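Peroxinectin A (Dictyostelium discoideum, PDB 6ERC) catalyses the hydrogen-peroxide-dependent oxidation of phenolic donors, and also of iodide and thiocyanate, as a secreted haem peroxidase. Local coordinates at residues S306-F311 / S362-F367. Residues are numbered along the deposited sequence; the frame is centred on the assembly and turned at random.
Sequences SEVGPF and SDLRNF. With CA (calcium ion), chain G; HEM (protoporphyrin IX containing Fe), chain F.
P310, in the loop leaving helix 304-307, draws its CA to 6.4 Å from the CA of D363 in helix 362-365, with no hydrogen bond joining the two segments. What joins them is packing: V308 and L364 both turn toward the opposing segment, and their side chains cross at about a right angle, V308 CB resting 3.8 Å from L364 CD1. The beta-branched valine spreads its methyls between leucine and haem vinyl: CG1, anti to the backbone N (chi1 171°), faces L364 CD1 and also nears HEM CBB, while CG2 makes the closer haem contact, 3.7 Å from HEM CAB. Leucine's fork sends CD1 to V308 and its other methyl, CD2, to HEM CMB at 3.8 Å. An alanine here lacks CG1 and CG2, which would probably open a gap at the vinyl and leave L364 CD1 touching CB alone. Farther along, P310 offers an apolar ring, its CB 3.6 Å from D363 OD1; the aspartate's second oxygen, OD2, accepts the backbone N-H of K328. At the start of 306-311, S306 suits the calcium ion by giving it both O (2.5 Å) and OG (2.3 Å), the hydroxyl lying beside the carbonyl carbon (chi1 -173°); N355, D357, Y359 and two waters complete the site. Two residues after this ligand, the loop packs on helix 362-365 as part of the haem-pocket wall of the animal haem peroxidase fold.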
ATOM      1  N   SER A 306      -2.344  10.769   3.334  1.00 52.46           N
ATOM      2  CA  SER A 306      -2.065  12.168   3.635  1.00 53.64           C
ATOM      3  C   SER A 306      -1.099  12.779   2.625  1.00 54.59           C
ATOM      4  O   SER A 306      -1.193  13.973   2.313  1.00 54.62           O
ATOM      5  CB  SER A 306      -1.489  12.280   5.044  1.00 53.48           C
ATOM      6  OG  SER A 306      -1.347  13.633   5.432  1.00 54.73           O
ATOM      7  N   GLU A 307      -0.154  11.985   2.114  1.00 52.97           N
ATOM      8  CA  GLU A 307       0.928  12.509   1.286  1.00 55.01           C
ATOM      9  C   GLU A 307       0.599  12.551  -0.204  1.00 53.44           C
ATOM     10  O   GLU A 307       1.370  13.135  -0.972  1.00 51.88           O
ATOM     11  CB  GLU A 307       2.205  11.682   1.510  1.00 53.76           C
ATOM     12  CG  GLU A 307       2.301  10.400   0.691  1.00 53.31           C
ATOM     13  CD  GLU A 307       3.396   9.459   1.175  1.00 52.20           C
ATOM     14  OE1 GLU A 307       4.452   9.946   1.633  1.00 51.42           O
ATOM     15  OE2 GLU A 307       3.195   8.229   1.095  1.00 51.25           O
ATOM     16  N   VAL A 308      -0.515  11.963  -0.631  1.00 53.84           N
ATOM     17  CA  VAL A 308      -0.911  12.015  -2.034  1.00 52.21           C
ATOM     18  C   VAL A 308      -1.294  13.447  -2.390  1.00 52.11           C
ATOM     19  O   VAL A 308      -2.194  14.034  -1.779  1.00 54.85           O
ATOM     20  CB  VAL A 308      -2.073  11.049  -2.304  1.00 52.45           C
ATOM     21  CG1 VAL A 308      -2.644  11.250  -3.704  1.00 51.53           C
ATOM     22  CG2 VAL A 308      -1.620   9.616  -2.115  1.00 52.13           C
ATOM     23  N   GLY A 309      -0.621  14.011  -3.386  1.00 52.45           N
ATOM     24  CA  GLY A 309      -0.980  15.312  -3.903  1.00 52.66           C
ATOM     25  C   GLY A 309      -2.192  15.240  -4.801  1.00 53.04           C
ATOM     26  O   GLY A 309      -2.633  14.165  -5.233  1.00 53.45           O
ATOM     27  N   PRO A 310      -2.763  16.409  -5.103  1.00 53.96           N
ATOM     28  CA  PRO A 310      -4.008  16.425  -5.884  1.00 54.83           C
ATOM     29  C   PRO A 310      -3.819  16.247  -7.380  1.00 55.12           C
ATOM     30  O   PRO A 310      -4.781  15.862  -8.057  1.00 56.36           O
ATOM     31  CB  PRO A 310      -4.595  17.805  -5.570  1.00 55.32           C
ATOM     32  CG  PRO A 310      -3.412  18.657  -5.290  1.00 54.86           C
ATOM     33  CD  PRO A 310      -2.371  17.760  -4.661  1.00 55.01           C
ATOM     34  N   PHE A 311      -2.634  16.513  -7.923  1.00 55.08           N
ATOM     35  CA  PHE A 311      -2.435  16.500  -9.365  1.00 55.10           C
ATOM     36  C   PHE A 311      -1.328  15.531  -9.757  1.00 53.91           C
ATOM     37  O   PHE A 311      -0.345  15.344  -9.034  1.00 52.68           O
ATOM     38  CB  PHE A 311      -2.103  17.897  -9.890  1.00 54.69           C
ATOM     39  CG  PHE A 311      -3.265  18.837  -9.861  1.00 55.79           C
ATOM     40  CD1 PHE A 311      -4.239  18.781 -10.843  1.00 56.16           C
ATOM     41  CD2 PHE A 311      -3.389  19.775  -8.850  1.00 55.50           C
ATOM     42  CE1 PHE A 311      -5.313  19.646 -10.820  1.00 57.14           C
ATOM     43  CE2 PHE A 311      -4.460  20.644  -8.822  1.00 55.97           C
ATOM     44  CZ  PHE A 311      -5.423  20.580  -9.807  1.00 56.65           C
ATOM     45  N   SER A 362      -9.003  16.640  -1.072  1.00 55.69           N
ATOM     46  CA  SER A 362     -10.413  16.369  -1.310  1.00 57.44           C
ATOM     47  C   SER A 362     -10.640  15.397  -2.459  1.00 57.88           C
ATOM     48  O   SER A 362     -11.737  14.838  -2.568  1.00 57.02           O
ATOM     49  CB  SER A 362     -11.159  17.676  -1.585  1.00 59.05           C
ATOM     50  OG  SER A 362     -11.196  18.480  -0.419  1.00 58.76           O
ATOM     51  N   ASP A 363      -9.637  15.186  -3.318  1.00 58.65           N
ATOM     52  CA  ASP A 363      -9.756  14.155  -4.344  1.00 57.01           C
ATOM     53  C   ASP A 363      -9.965  12.785  -3.719  1.00 55.81           C
ATOM     54  O   ASP A 363     -10.672  11.944  -4.284  1.00 55.96           O
ATOM     55  CB  ASP A 363      -8.513  14.148  -5.231  1.00 57.09           C
ATOM     56  CG  ASP A 363      -8.302  15.467  -5.948  1.00 58.57           C
ATOM     57  OD1 ASP A 363      -7.975  16.465  -5.271  1.00 59.11           O
ATOM     58  OD2 ASP A 363      -8.465  15.506  -7.187  1.00 58.01           O
ATOM     59  N   LEU A 364      -9.365  12.548  -2.554  1.00 54.83           N
ATOM     60  CA  LEU A 364      -9.530  11.298  -1.825  1.00 56.06           C
ATOM     61  C   LEU A 364     -10.636  11.378  -0.780  1.00 57.83           C
ATOM     62  O   LEU A 364     -11.374  10.407  -0.583  1.00 57.60           O
ATOM     63  CB  LEU A 364      -8.213  10.916  -1.142  1.00 56.81           C
ATOM     64  CG  LEU A 364      -7.004  10.670  -2.050  1.00 55.43           C
ATOM     65  CD1 LEU A 364      -5.715  10.836  -1.268  1.00 54.87           C
ATOM     66  CD2 LEU A 364      -7.072   9.285  -2.665  1.00 54.16           C
ATOM     67  N   ARG A 365     -10.768  12.522  -0.103  1.00 58.98           N
ATOM     68  CA  ARG A 365     -11.703  12.624   1.012  1.00 57.98           C
ATOM     69  C   ARG A 365     -13.122  12.936   0.555  1.00 57.73           C
ATOM     70  O   ARG A 365     -14.080  12.559   1.235  1.00 58.41           O
ATOM     71  CB  ARG A 365     -11.226  13.694   1.996  1.00 57.97           C
ATOM     72  CG  ARG A 365     -11.766  13.517   3.405  1.00 59.30           C
ATOM     73  CD  ARG A 365     -11.316  14.635   4.332  1.00 58.33           C
ATOM     74  NE  ARG A 365     -11.955  15.909   4.012  1.00 59.61           N
ATOM     75  CZ  ARG A 365     -13.190  16.246   4.377  1.00 59.15           C
ATOM     76  NH1 ARG A 365     -13.942  15.403   5.072  1.00 59.73           N
ATOM     77  NH2 ARG A 365     -13.679  17.432   4.041  1.00 58.65           N
ATOM     78  N   ASN A 366     -13.281  13.611  -0.581  1.00 57.23           N
ATOM     79  CA  ASN A 366     -14.593  14.010  -1.083  1.00 58.45           C
ATOM     80  C   ASN A 366     -14.740  13.640  -2.552  1.00 58.24           C
ATOM     81  O   ASN A 366     -15.049  14.476  -3.403  1.00 59.44           O
ATOM     82  CB  ASN A 366     -14.817  15.509  -0.891  1.00 60.68           C
ATOM     83  CG  ASN A 366     -14.914  15.906   0.569  1.00 60.08           C
ATOM     84  OD1 ASN A 366     -15.644  15.290   1.350  1.00 59.45           O
ATOM     85  ND2 ASN A 366     -14.175  16.942   0.948  1.00 60.49           N
ATOM     86  N   PHE A 367     -14.521  12.367  -2.872  1.00 58.83           N
ATOM     87  CA  PHE A 367     -14.726  11.885  -4.231  1.00 59.66           C
ATOM     88  C   PHE A 367     -16.199  11.558  -4.446  1.00 59.95           C
ATOM     89  O   PHE A 367     -16.808  10.842  -3.645  1.00 60.67           O
ATOM     90  CB  PHE A 367     -13.872  10.647  -4.506  1.00 57.86           C
ATOM     91  CG  PHE A 367     -14.128  10.034  -5.851  1.00 58.64           C
ATOM     92  CD1 PHE A 367     -13.553  10.571  -6.989  1.00 58.16           C
ATOM     93  CD2 PHE A 367     -14.959   8.933  -5.983  1.00 58.96           C
ATOM     94  CE1 PHE A 367     -13.793  10.018  -8.232  1.00 58.87           C
ATOM     95  CE2 PHE A 367     -15.203   8.375  -7.225  1.00 59.07           C
ATOM     96  CZ  PHE A 367     -14.620   8.918  -8.349  1.00 59.31           C
TER
HETATM   97 CA    CA G 605      -1.523  15.580   4.158  1.00 47.37          CA
HETATM   98  CHA HEM F 604      -5.689   0.865   1.542  1.00 54.12           C
HETATM   99  CHB HEM F 604      -6.624   3.922  -2.085  1.00 50.11           C
HETATM  100  CHC HEM F 604      -2.070   5.612  -1.806  1.00 47.77           C
HETATM  101  CHD HEM F 604      -1.228   2.715   1.983  1.00 52.38           C
HETATM  102  C1A HEM F 604      -6.349   1.589   0.581  1.00 52.15           C
HETATM  103  C2A HEM F 604      -7.760   1.520   0.293  1.00 50.82           C
HETATM  104  C3A HEM F 604      -8.028   2.364  -0.707  1.00 49.41           C
HETATM  105  C4A HEM F 604      -6.784   2.994  -1.088  1.00 49.80           C
HETATM  106  CMA HEM F 604      -9.402   2.630  -1.361  1.00 45.54           C
HETATM  107  CAA HEM F 604      -8.755   0.623   1.046  1.00 51.66           C
HETATM  108  CBA HEM F 604      -9.673   1.549   1.832  1.00 52.61           C
HETATM  109  CGA HEM F 604     -10.275   0.807   2.997  1.00 54.79           C
HETATM  110  O1A HEM F 604      -9.515   0.374   3.901  1.00 54.82           O
HETATM  111  O2A HEM F 604     -11.523   0.657   3.029  1.00 54.01           O
HETATM  112  C1B HEM F 604      -5.467   4.622  -2.329  1.00 49.24           C
HETATM  113  C2B HEM F 604      -5.298   5.597  -3.378  1.00 47.71           C
HETATM  114  C3B HEM F 604      -4.040   6.065  -3.311  1.00 48.25           C
HETATM  115  C4B HEM F 604      -3.375   5.398  -2.209  1.00 49.49           C
HETATM  116  CMB HEM F 604      -6.427   5.962  -4.362  1.00 43.14           C
HETATM  117  CAB HEM F 604      -3.335   7.126  -4.187  1.00 47.63           C
HETATM  118  CBB HEM F 604      -3.958   7.811  -5.152  1.00 48.58           C
HETATM  119  C1C HEM F 604      -1.439   4.987  -0.752  1.00 47.66           C
HETATM  120  C2C HEM F 604      -0.075   5.213  -0.306  1.00 48.10           C
HETATM  121  C3C HEM F 604       0.156   4.402   0.748  1.00 49.54           C
HETATM  122  C4C HEM F 604      -1.057   3.651   0.987  1.00 51.55           C
HETATM  123  CMC HEM F 604       0.848   6.239  -0.998  1.00 45.50           C
HETATM  124  CAC HEM F 604       1.398   4.179   1.652  1.00 47.87           C
HETATM  125  CBC HEM F 604       2.576   4.793   1.529  1.00 47.73           C
HETATM  126  C1D HEM F 604      -2.344   1.934   2.163  1.00 52.10           C
HETATM  127  C2D HEM F 604      -2.472   0.844   3.103  1.00 51.41           C
HETATM  128  C3D HEM F 604      -3.707   0.348   2.981  1.00 54.18           C
HETATM  129  C4D HEM F 604      -4.396   1.088   1.954  1.00 54.05           C
HETATM  130  CMD HEM F 604      -1.368   0.388   4.078  1.00 49.08           C
HETATM  131  CAD HEM F 604      -4.327  -0.834   3.746  1.00 53.66           C
HETATM  132  CBD HEM F 604      -3.793  -2.086   3.058  1.00 54.33           C
HETATM  133  CGD HEM F 604      -4.815  -3.197   3.073  1.00 53.26           C
HETATM  134  O1D HEM F 604      -5.684  -3.218   2.164  1.00 51.67           O
HETATM  135  O2D HEM F 604      -4.770  -4.068   3.978  1.00 51.47           O
HETATM  136  NA  HEM F 604      -5.781   2.499  -0.283  1.00 54.14           N
HETATM  137  NB  HEM F 604      -4.277   4.523  -1.634  1.00 54.65           N
HETATM  138  NC  HEM F 604      -2.004   4.027   0.060  1.00 52.80           N
HETATM  139  ND  HEM F 604      -3.536   2.053   1.478  1.00 55.15           N
HETATM  140 FE   HEM F 604      -3.883   3.233  -0.093  1.00 61.91          FE
HETATM  141  O   HOH W   1      -2.767  16.268   2.251  1.00 42.47           O
HETATM  142  O   HOH W   2      -0.872  17.828   3.943  1.00 42.87           O